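Local coordinates for Lin1840 protein (Listeria innocua serovar 6a, PDB 4ZOC) that probably hydrolyses terminal, non-reducing beta-D-glucosyl residues from beta-glucosides such as beta-1,2-glucan fragments, releasing beta-D-glucose, as a family 3 glycoside hydrolase, at residues E125-V133 and L339-L349; L43-H53 and M302-E310. The protein carries 2 engineered substitutions. All coordinates share one frame; numbering follows the deposited sequence.

Contact 1. Residues E125-V133 and L339-L349; sequences EATADGHHV and LGLFEDPYRGL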
loop_
_atom_site.group_PDB
_atom_site.type_symbol
_atom_site.label_atom_id
_atom_site.label_comp_id
_atom_site.label_asym_id
_atom_site.label_seq_id
_atom_site.Cartn_x
_atom_site.Cartn_y
_atom_site.Cartn_z
ATOM N N GLU A 125 -17.900 -34.529 -8.001
ATOM C CA GLU A 125 -16.648 -35.239 -8.237
ATOM C C GLU A 125 -15.799 -35.506 -7.006
ATOM O O GLU A 125 -15.297 -36.618 -6.826
ATOM C CB GLU A 125 -15.823 -34.468 -9.302
ATOM C CG GLU A 125 -16.510 -34.439 -10.678
ATOM C CD GLU A 125 -15.624 -33.887 -11.747
ATOM O OE1 GLU A 125 -14.637 -33.179 -11.406
ATOM O OE2 GLU A 125 -15.901 -34.158 -12.954
ATOM N N ALA A 126 -15.692 -34.489 -6.132
ATOM C CA ALA A 126 -14.856 -34.556 -4.966
ATOM C C ALA A 126 -15.456 -35.585 -4.008
ATOM O O ALA A 126 -14.697 -36.391 -3.438
ATOM C CB ALA A 126 -14.762 -33.207 -4.273
ATOM N N THR A 127 -16.782 -35.600 -3.873
ATOM C CA THR A 127 -17.403 -36.638 -3.001
ATOM C C THR A 127 -17.216 -38.013 -3.570
ATOM O O THR A 127 -17.108 -38.973 -2.815
ATOM C CB THR A 127 -18.880 -36.321 -2.720
ATOM O OG1 THR A 127 -19.636 -36.232 -3.951
ATOM C CG2 THR A 127 -19.009 -35.007 -1.928
ATOM N N ALA A 128 -17.260 -38.134 -4.899
ATOM C CA ALA A 128 -17.029 -39.423 -5.556
ATOM C C ALA A 128 -15.645 -39.960 -5.275
ATOM O O ALA A 128 -15.478 -41.197 -5.258
ATOM C CB ALA A 128 -17.309 -39.321 -7.047
ATOM N N ASP A 129 -14.685 -39.071 -4.928
ATOM C CA ASP A 129 -13.343 -39.510 -4.649
ATOM C C ASP A 129 -13.046 -39.487 -3.137
ATOM O O ASP A 129 -11.910 -39.543 -2.730
ATOM C CB ASP A 129 -12.341 -38.669 -5.472
ATOM C CG ASP A 129 -11.252 -39.488 -6.076
ATOM O OD1 ASP A 129 -11.368 -40.737 -6.119
ATOM O OD2 ASP A 129 -10.262 -38.895 -6.522
ATOM N N GLY A 130 -14.096 -39.350 -2.318
ATOM C CA GLY A 130 -14.016 -39.543 -0.893
ATOM C C GLY A 130 -13.809 -38.331 0.012
ATOM O O GLY A 130 -13.576 -38.489 1.176
ATOM N N HIS A 131 -13.856 -37.138 -0.550
ATOM C CA HIS A 131 -13.668 -35.894 0.200
ATOM C C HIS A 131 -14.957 -35.355 0.805
ATOM O O HIS A 131 -15.952 -35.268 0.139
ATOM C CB HIS A 131 -13.079 -34.824 -0.728
ATOM C CG HIS A 131 -11.810 -35.239 -1.416
ATOM N ND1 HIS A 131 -10.620 -35.448 -0.749
ATOM C CD2 HIS A 131 -11.567 -35.542 -2.712
ATOM C CE1 HIS A 131 -9.694 -35.824 -1.605
ATOM N NE2 HIS A 131 -10.251 -35.905 -2.799
ATOM N N HIS A 132 -14.874 -34.893 2.060
ATOM C CA HIS A 132 -16.026 -34.396 2.830
ATOM C C HIS A 132 -16.109 -32.885 2.861
ATOM O O HIS A 132 -17.199 -32.361 3.007
ATOM C CB HIS A 132 -15.973 -34.810 4.274
ATOM C CG HIS A 132 -15.800 -36.296 4.437
ATOM N ND1 HIS A 132 -15.172 -36.852 5.518
ATOM C CD2 HIS A 132 -16.178 -37.324 3.643
ATOM C CE1 HIS A 132 -15.124 -38.173 5.372
ATOM N NE2 HIS A 132 -15.754 -38.493 4.262
ATOM N N VAL A 133 -14.966 -32.210 2.842
ATOM C CA VAL A 133 -14.872 -30.746 2.930
ATOM C C VAL A 133 -13.960 -30.197 1.864
ATOM O O VAL A 133 -12.918 -30.776 1.593
ATOM C CB VAL A 133 -14.169 -30.332 4.307
ATOM C CG1 VAL A 133 -14.053 -28.843 4.526
ATOM C CG2 VAL A 133 -14.876 -30.926 5.481
ATOM N N LEU A 339 -22.029 -34.447 8.546
ATOM C CA LEU A 339 -21.649 -35.161 7.297
ATOM C C LEU A 339 -22.176 -36.635 7.300
ATOM O O LEU A 339 -22.028 -37.360 6.336
ATOM C CB LEU A 339 -20.153 -35.134 7.115
ATOM C CG LEU A 339 -19.546 -33.746 6.858
ATOM C CD1 LEU A 339 -18.093 -33.747 7.231
ATOM C CD2 LEU A 339 -19.740 -33.441 5.392
ATOM N N GLY A 340 -22.811 -37.056 8.394
ATOM C CA GLY A 340 -23.389 -38.404 8.455
ATOM C C GLY A 340 -22.375 -39.493 8.770
ATOM O O GLY A 340 -22.684 -40.693 8.629
ATOM N N LEU A 341 -21.184 -39.110 9.229
ATOM C CA LEU A 341 -20.073 -40.062 9.403
ATOM C C LEU A 341 -20.315 -41.095 10.453
ATOM O O LEU A 341 -19.704 -42.144 10.378
ATOM C CB LEU A 341 -18.736 -39.338 9.633
ATOM C CG LEU A 341 -18.420 -38.423 8.440
ATOM C CD1 LEU A 341 -17.075 -37.705 8.824
ATOM C CD2 LEU A 341 -18.324 -39.142 7.082
ATOM N N PHE A 342 -21.147 -40.793 11.466
ATOM C CA PHE A 342 -21.433 -41.831 12.484
ATOM C C PHE A 342 -22.376 -42.945 12.022
ATOM O O PHE A 342 -22.433 -44.001 12.652
ATOM C CB PHE A 342 -21.928 -41.199 13.771
ATOM C CG PHE A 342 -20.906 -40.329 14.432
ATOM C CD1 PHE A 342 -19.823 -40.906 15.074
ATOM C CD2 PHE A 342 -21.026 -38.943 14.418
ATOM C CE1 PHE A 342 -18.907 -40.161 15.703
ATOM C CE2 PHE A 342 -20.078 -38.172 15.048
ATOM C CZ PHE A 342 -19.007 -38.770 15.669
ATOM N N GLU A 343 -23.103 -42.702 10.946
ATOM C CA GLU A 343 -23.981 -43.717 10.291
ATOM C C GLU A 343 -23.253 -44.359 9.112
ATOM O O GLU A 343 -23.269 -45.550 8.980
ATOM C CB GLU A 343 -25.291 -43.144 9.791
ATOM C CG GLU A 343 -26.259 -42.665 10.849
ATOM C CD GLU A 343 -25.784 -41.412 11.558
ATOM O OE1 GLU A 343 -25.484 -40.389 10.882
ATOM O OE2 GLU A 343 -25.752 -41.472 12.789
ATOM N N ASP A 344 -22.512 -43.552 8.339
ATOM C CA ASP A 344 -21.725 -44.018 7.204
ATOM C C ASP A 344 -20.417 -43.272 7.122
ATOM O O ASP A 344 -20.372 -42.161 6.587
ATOM C CB ASP A 344 -22.490 -43.827 5.906
ATOM C CG ASP A 344 -21.716 -44.303 4.672
ATOM O OD1 ASP A 344 -20.658 -44.948 4.797
ATOM O OD2 ASP A 344 -22.202 -44.046 3.528
ATOM N N PRO A 345 -19.354 -43.868 7.653
ATOM C CA PRO A 345 -18.047 -43.213 7.678
ATOM C C PRO A 345 -17.381 -43.129 6.295
ATOM O O PRO A 345 -16.366 -42.475 6.187
ATOM C CB PRO A 345 -17.228 -44.092 8.624
ATOM C CG PRO A 345 -17.966 -45.376 8.726
ATOM C CD PRO A 345 -19.342 -45.204 8.309
ATOM N N TYR A 346 -17.928 -43.823 5.292
ATOM C CA TYR A 346 -17.442 -43.800 3.921
ATOM C C TYR A 346 -18.232 -42.898 3.000
ATOM O O TYR A 346 -17.957 -42.874 1.794
ATOM C CB TYR A 346 -17.435 -45.251 3.351
ATOM C CG TYR A 346 -16.595 -46.156 4.228
ATOM C CD1 TYR A 346 -15.223 -46.123 4.167
ATOM C CD2 TYR A 346 -17.184 -47.038 5.156
ATOM C CE1 TYR A 346 -14.441 -46.860 5.020
ATOM C CE2 TYR A 346 -16.409 -47.775 6.017
ATOM C CZ TYR A 346 -15.041 -47.694 5.937
ATOM O OH TYR A 346 -14.272 -48.448 6.742
ATOM N N ARG A 347 -19.205 -42.151 3.570
ATOM C CA ARG A 347 -20.020 -41.172 2.888
ATOM C C ARG A 347 -20.378 -41.582 1.459
ATOM O O ARG A 347 -20.111 -40.888 0.447
ATOM C CB ARG A 347 -19.342 -39.794 2.978
ATOM C CG ARG A 347 -20.323 -38.681 2.881
ATOM C CD ARG A 347 -19.927 -37.471 3.678
ATOM N NE ARG A 347 -21.022 -36.525 3.519
ATOM C CZ ARG A 347 -21.190 -35.712 2.478
ATOM N NH1 ARG A 347 -20.333 -35.698 1.465
ATOM N NH2 ARG A 347 -22.251 -34.930 2.454
ATOM N N GLY A 348 -21.045 -42.729 1.389
ATOM C CA GLY A 348 -21.672 -43.154 0.162
ATOM C C GLY A 348 -20.874 -44.112 -0.697
ATOM O O GLY A 348 -21.418 -44.682 -1.594
ATOM N N LEU A 349 -19.606 -44.329 -0.396
ATOM C CA LEU A 349 -18.759 -45.013 -1.301
ATOM C C LEU A 349 -18.535 -46.521 -1.074
ATOM O O LEU A 349 -18.035 -47.194 -1.950
ATOM C CB LEU A 349 -17.410 -44.341 -1.324
ATOM C CG LEU A 349 -17.366 -42.881 -1.781
ATOM C CD1 LEU A 349 -15.878 -42.538 -2.065
ATOM C CD2 LEU A 349 -18.236 -42.641 -2.988
HETATM O O HOH W 1 -17.676 -39.580 -0.252
HETATM O O HOH W 2 -18.023 -37.049 0.803
HETATM O O HOH W 3 -15.518 -41.117 3.938
#
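Leu341 covers one face of the His132 ring. The methyl CD2 of Leu341 lies over the imidazole, 4.0 Å from the ring centroid of His132 and 25° off the ring normal, a CH-pi contact. Leu341 CD1 sits beside it, near ND1 and CE1 of the same ring. With CG anti to its carbonyl carbon (chi1 -53°), His132 carries its ring into a pocket built by Leu339, Leu341 and Arg347. Leu339 CD1 packs against His132 CB at 3.8 Å, and Leu339 CD2 rests near the backbone O of His132.

Arg347 runs antiparallel alongside the His132 side chain, its CD 3.8 Å from His132 CD2. Its guanidinium plane is turned 74° from the imidazole. Arg347 NE donates to Leu339 O in the guanidinium plane and on a carbonyl lone pair, which fixes the rotation of the group. NH1 and NH2 also reach Gln185 O and Leu179 O, so the buried head is held by several carbonyls. Thr127 CG2 touches the edge of the guanidinium.

Leu349 points at the end of helix 112-128. Its CD1 lies 3.5 Å from Ala128 O and also close to Gly130 N, over a Schellman motif with Gly130 as the C-prime residue.

Three waters join the two sides. One links Thr127 O to Arg347 O, and another links His131 O to Arg347 NH1. The third lies in the ring plane of His132, 2.7 Å from NE2, and donates to Pro345 O.

This is packing at the N-terminal ends of the strands of the TIM barrel: the turn from helix 112-128 into strand 133-134 is covered by the loop that leaves helix 322-338.

Contact 2. Residues L43-H53 and M302-E310; sequences LLQEMKLTDAH and MMTTCYIHE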
loop_
_atom_site.group_PDB
_atom_site.type_symbol
_atom_site.label_atom_id
_atom_site.label_comp_id
_atom_site.label_asym_id
_atom_site.label_seq_id
_atom_site.Cartn_x
_atom_site.Cartn_y
_atom_site.Cartn_z
ATOM N N LEU A 43 8.677 -38.691 7.922
ATOM C CA LEU A 43 7.870 -37.578 8.380
ATOM C C LEU A 43 7.243 -37.857 9.777
ATOM O O LEU A 43 7.154 -36.977 10.605
ATOM C CB LEU A 43 6.863 -37.203 7.286
ATOM C CG LEU A 43 6.019 -35.965 7.502
ATOM C CD1 LEU A 43 6.928 -34.726 7.542
ATOM C CD2 LEU A 43 4.933 -35.904 6.418
ATOM N N LEU A 44 6.833 -39.076 10.059
ATOM C CA LEU A 44 6.426 -39.415 11.437
ATOM C C LEU A 44 7.557 -39.122 12.437
ATOM O O LEU A 44 7.293 -38.584 13.497
ATOM C CB LEU A 44 5.968 -40.885 11.581
ATOM C CG LEU A 44 4.615 -41.310 10.956
ATOM C CD1 LEU A 44 4.504 -42.810 10.909
ATOM C CD2 LEU A 44 3.419 -40.772 11.730
ATOM N N GLN A 45 8.803 -39.421 12.072
ATOM C CA GLN A 45 9.931 -39.226 12.982
ATOM C C GLN A 45 10.169 -37.740 13.224
ATOM O O GLN A 45 10.302 -37.307 14.354
ATOM C CB GLN A 45 11.212 -39.872 12.447
ATOM C CG GLN A 45 12.380 -39.731 13.456
ATOM C CD GLN A 45 13.197 -40.982 13.506
ATOM O OE1 GLN A 45 12.838 -41.957 14.201
ATOM N NE2 GLN A 45 14.289 -40.992 12.757
ATOM N N GLU A 46 10.174 -36.971 12.137
ATOM C CA GLU A 46 10.436 -35.535 12.194
ATOM C C GLU A 46 9.367 -34.806 12.968
ATOM O O GLU A 46 9.693 -33.906 13.745
ATOM C CB GLU A 46 10.610 -34.953 10.801
ATOM C CG GLU A 46 10.493 -33.437 10.709
ATOM C CD GLU A 46 10.392 -32.937 9.255
ATOM O OE1 GLU A 46 10.531 -33.741 8.289
ATOM O OE2 GLU A 46 10.147 -31.718 9.067
ATOM N N MET A 47 8.109 -35.223 12.822
ATOM C CA MET A 47 6.961 -34.601 13.584
ATOM C C MET A 47 6.799 -35.178 14.988
ATOM O O MET A 47 5.971 -34.717 15.752
ATOM C CB MET A 47 5.677 -34.791 12.793
ATOM C CG MET A 47 5.757 -34.084 11.417
ATOM S SD MET A 47 4.227 -34.142 10.519
ATOM C CE MET A 47 3.148 -33.044 11.408
ATOM N N LYS A 48 7.545 -36.250 15.260
ATOM C CA LYS A 48 7.517 -36.992 16.524
ATOM C C LYS A 48 6.122 -37.539 16.817
ATOM O O LYS A 48 5.631 -37.509 17.980
ATOM C CB LYS A 48 8.098 -36.118 17.659
ATOM C CG LYS A 48 9.583 -35.761 17.340
ATOM C CD LYS A 48 10.186 -34.620 18.136
ATOM C CE LYS A 48 10.090 -34.810 19.647
ATOM N NZ LYS A 48 9.017 -33.993 20.315
ATOM N N LEU A 49 5.490 -38.061 15.760
ATOM C CA LEU A 49 4.132 -38.614 15.884
ATOM C C LEU A 49 4.268 -40.096 16.138
ATOM O O LEU A 49 5.105 -40.747 15.486
ATOM C CB LEU A 49 3.281 -38.403 14.625
ATOM C CG LEU A 49 2.950 -36.937 14.288
ATOM C CD1 LEU A 49 2.530 -36.823 12.826
ATOM C CD2 LEU A 49 1.897 -36.523 15.271
ATOM N N THR A 50 3.422 -40.605 17.038
ATOM C CA THR A 50 3.325 -42.016 17.356
ATOM C C THR A 50 1.985 -42.584 16.929
ATOM O O THR A 50 1.063 -41.860 16.531
ATOM C CB THR A 50 3.367 -42.129 18.874
ATOM O OG1 THR A 50 2.218 -41.465 19.412
ATOM C CG2 THR A 50 4.648 -41.496 19.438
ATOM N N ASP A 51 1.803 -43.885 17.114
ATOM C CA ASP A 51 0.527 -44.473 16.806
ATOM C C ASP A 51 -0.595 -43.916 17.631
ATOM O O ASP A 51 -1.763 -43.829 17.204
ATOM C CB ASP A 51 0.583 -45.991 17.022
ATOM C CG ASP A 51 1.291 -46.690 15.921
ATOM O OD1 ASP A 51 1.402 -46.122 14.831
ATOM O OD2 ASP A 51 1.718 -47.852 16.117
ATOM N N ALA A 52 -0.285 -43.626 18.870
ATOM C CA ALA A 52 -1.285 -43.061 19.716
ATOM C C ALA A 52 -1.802 -41.710 19.149
ATOM O O ALA A 52 -2.966 -41.347 19.338
ATOM C CB ALA A 52 -0.751 -42.913 21.141
ATOM N N HIS A 53 -0.971 -40.974 18.454
ATOM C CA HIS A 53 -1.423 -39.705 17.818
ATOM C C HIS A 53 -2.224 -40.011 16.555
ATOM O O HIS A 53 -3.314 -39.509 16.386
ATOM C CB HIS A 53 -0.234 -38.811 17.449
ATOM C CG HIS A 53 0.549 -38.350 18.640
ATOM N ND1 HIS A 53 1.921 -38.346 18.660
ATOM C CD2 HIS A 53 0.153 -37.874 19.829
ATOM C CE1 HIS A 53 2.347 -37.915 19.833
ATOM N NE2 HIS A 53 1.285 -37.608 20.557
ATOM N N MET A 302 -3.585 -27.614 11.359
ATOM C CA MET A 302 -3.276 -28.247 10.109
ATOM C C MET A 302 -1.763 -28.538 9.979
ATOM O O MET A 302 -0.943 -27.631 9.711
ATOM C CB MET A 302 -3.713 -27.329 8.955
ATOM C CG MET A 302 -3.424 -27.935 7.593
ATOM S SD MET A 302 -3.884 -26.936 6.148
ATOM C CE MET A 302 -5.673 -26.836 6.294
ATOM N N MET A 303 -1.369 -29.810 10.212
ATOM C CA MET A 303 0.029 -30.298 9.891
ATOM C C MET A 303 1.198 -29.736 10.670
ATOM O O MET A 303 2.342 -29.827 10.298
ATOM C CB MET A 303 0.253 -30.224 8.405
ATOM C CG MET A 303 -0.298 -31.467 7.703
ATOM S SD MET A 303 0.548 -33.017 8.219
ATOM C CE MET A 303 2.124 -32.834 7.384
ATOM N N THR A 304 0.889 -29.245 11.860
ATOM C CA THR A 304 1.896 -28.911 12.896
ATOM C C THR A 304 1.444 -29.528 14.224
ATOM O O THR A 304 0.307 -30.016 14.333
ATOM C CB THR A 304 2.223 -27.373 12.972
ATOM O OG1 THR A 304 0.996 -26.600 13.076
ATOM C CG2 THR A 304 2.982 -26.990 11.758
ATOM N N THR A 305 2.370 -29.495 15.188
ATOM C CA THR A 305 2.351 -30.295 16.353
ATOM C C THR A 305 2.285 -29.512 17.648
ATOM O O THR A 305 2.500 -30.108 18.672
ATOM C CB THR A 305 3.560 -31.217 16.393
ATOM O OG1 THR A 305 4.751 -30.444 16.440
ATOM C CG2 THR A 305 3.644 -32.106 15.154
ATOM N N CYS A 306 1.905 -28.220 17.656
ATOM C CA CYS A 306 1.807 -27.514 18.862
ATOM C C CYS A 306 0.744 -28.100 19.791
ATOM O O CYS A 306 1.029 -28.352 20.964
ATOM C CB CYS A 306 1.491 -25.997 18.639
ATOM S SG CYS A 306 2.698 -25.223 17.564
ATOM N N TYR A 307 -0.483 -28.285 19.292
ATOM C CA TYR A 307 -1.528 -28.876 20.111
ATOM C C TYR A 307 -1.144 -30.224 20.641
ATOM O O TYR A 307 -1.187 -30.476 21.884
ATOM C CB TYR A 307 -2.876 -28.972 19.393
ATOM C CG TYR A 307 -3.660 -27.632 19.240
ATOM C CD1 TYR A 307 -3.255 -26.435 19.872
ATOM C CD2 TYR A 307 -4.796 -27.584 18.438
ATOM C CE1 TYR A 307 -3.994 -25.291 19.752
ATOM C CE2 TYR A 307 -5.550 -26.439 18.332
ATOM C CZ TYR A 307 -5.116 -25.260 18.956
ATOM O OH TYR A 307 -5.860 -24.135 18.902
ATOM N N ILE A 308 -0.774 -31.097 19.708
ATOM C CA ILE A 308 -0.504 -32.494 20.066
ATOM C C ILE A 308 0.564 -32.633 21.176
ATOM O O ILE A 308 0.393 -33.404 22.124
ATOM C CB ILE A 308 -0.306 -33.310 18.776
ATOM C CG1 ILE A 308 -0.593 -34.788 19.038
ATOM C CG2 ILE A 308 1.059 -33.141 18.167
ATOM C CD1 ILE A 308 -2.049 -35.155 18.897
ATOM N N HIS A 309 1.638 -31.852 21.086
ATOM C CA HIS A 309 2.737 -31.956 22.041
ATOM C C HIS A 309 2.578 -31.082 23.298
ATOM O O HIS A 309 3.146 -31.426 24.349
ATOM C CB HIS A 309 4.078 -31.711 21.342
ATOM C CG HIS A 309 4.439 -32.769 20.347
ATOM N ND1 HIS A 309 4.138 -34.100 20.528
ATOM C CD2 HIS A 309 5.054 -32.686 19.139
ATOM C CE1 HIS A 309 4.526 -34.790 19.462
ATOM N NE2 HIS A 309 5.096 -33.956 18.612
ATOM N N GLU A 310 1.774 -30.032 23.251
ATOM C CA GLU A 310 1.704 -29.046 24.386
ATOM C C GLU A 310 0.390 -28.897 25.184
ATOM O O GLU A 310 0.403 -28.388 26.354
ATOM C CB GLU A 310 2.077 -27.618 23.909
ATOM C CG GLU A 310 3.380 -27.574 23.162
ATOM C CD GLU A 310 4.601 -27.709 24.030
ATOM O OE1 GLU A 310 4.510 -27.698 25.288
ATOM O OE2 GLU A 310 5.710 -27.788 23.439
HETATM O O HOH W 4 7.426 -31.819 16.209
HETATM O O HOH W 5 -0.647 -35.856 22.735
HETATM O O HOH W 6 3.300 -35.716 22.448
#
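The outer helices of the TIM barrel meet here, where the Schellman turn ending helix 37-47 comes against the start of helix 306-316. Met47 and His309 bury the most surface. His309 NE2 donates to Met47 O at 3.1 Å in an almost straight bond, 170° at the hydrogen. The acceptor lies near the imidazole plane, while the donor is slightly tilted from the carbonyl plane. His309 CE1 comes 3.3 Å from Lys48 O.

Both faces of the His309 ring are occupied. Lys48 NZ stands above one, nearer the ring's margin than its middle, and Ile308 CG2 lies over the centre of the other. Lys48 NZ, 4.3 Å from His309 NE2, would probably disfavour protonation of the ring.

The Met47 side chain passes Thr305 to reach Met303, bending at its last torsion (chi3 71°) to bring CE 3.5 Å from Met303 O and near Thr305 CG2. Met47 SD lies 4.0 Å from Met303 CE, the two side chains roughly perpendicular. Leu43 CD2 extends this apolar patch by meeting Met303 CE. The Met303 side chain is about 7 Å from a bound beta-D-glucopyranose.

At the other end, His53 packs on Ile308, with His53 CD2 3.3 Å from Ile308 CG1. The imidazoles of His53 and His309 are oblique, planes 73° apart. A water 2.6 Å from His309 ND1 also makes a weak bond to His53 NE2. His53 ND1 accepts from Thr50 N, and Thr50 OG1 weakly accepts from His53 N. This capping box starts helix 51-54, and the bond to ND1 restrains the ring.

Leu49, Met303 and Ile308 also touch strand 23-25. The contact sits beside the seam where first and last strands of the TIM barrel pair, joining the helices after one to the loop and helix after the other.

Overall arrangement
From the N terminus, the chain passes strand 23-25 and reaches residues 43-53, the first half of contact 2. It then runs through strands 59-61 and 87-90 and helix 112-128 to residues 125-133, the first half of contact 1. The remaining barrel strands follow. Residues 302-310 close contact 2 over 248 intervening residues, and helix 322-338 leads to residues 339-349, which close contact 1 over 205. The two loops therefore cross rather than nest. Contact 2 joins the first and last parts of the barrel. Contact 1 ties its middle to the segment leaving it. Their centres lie about 26 Å apart, and their nearest atoms are about 9 Å apart.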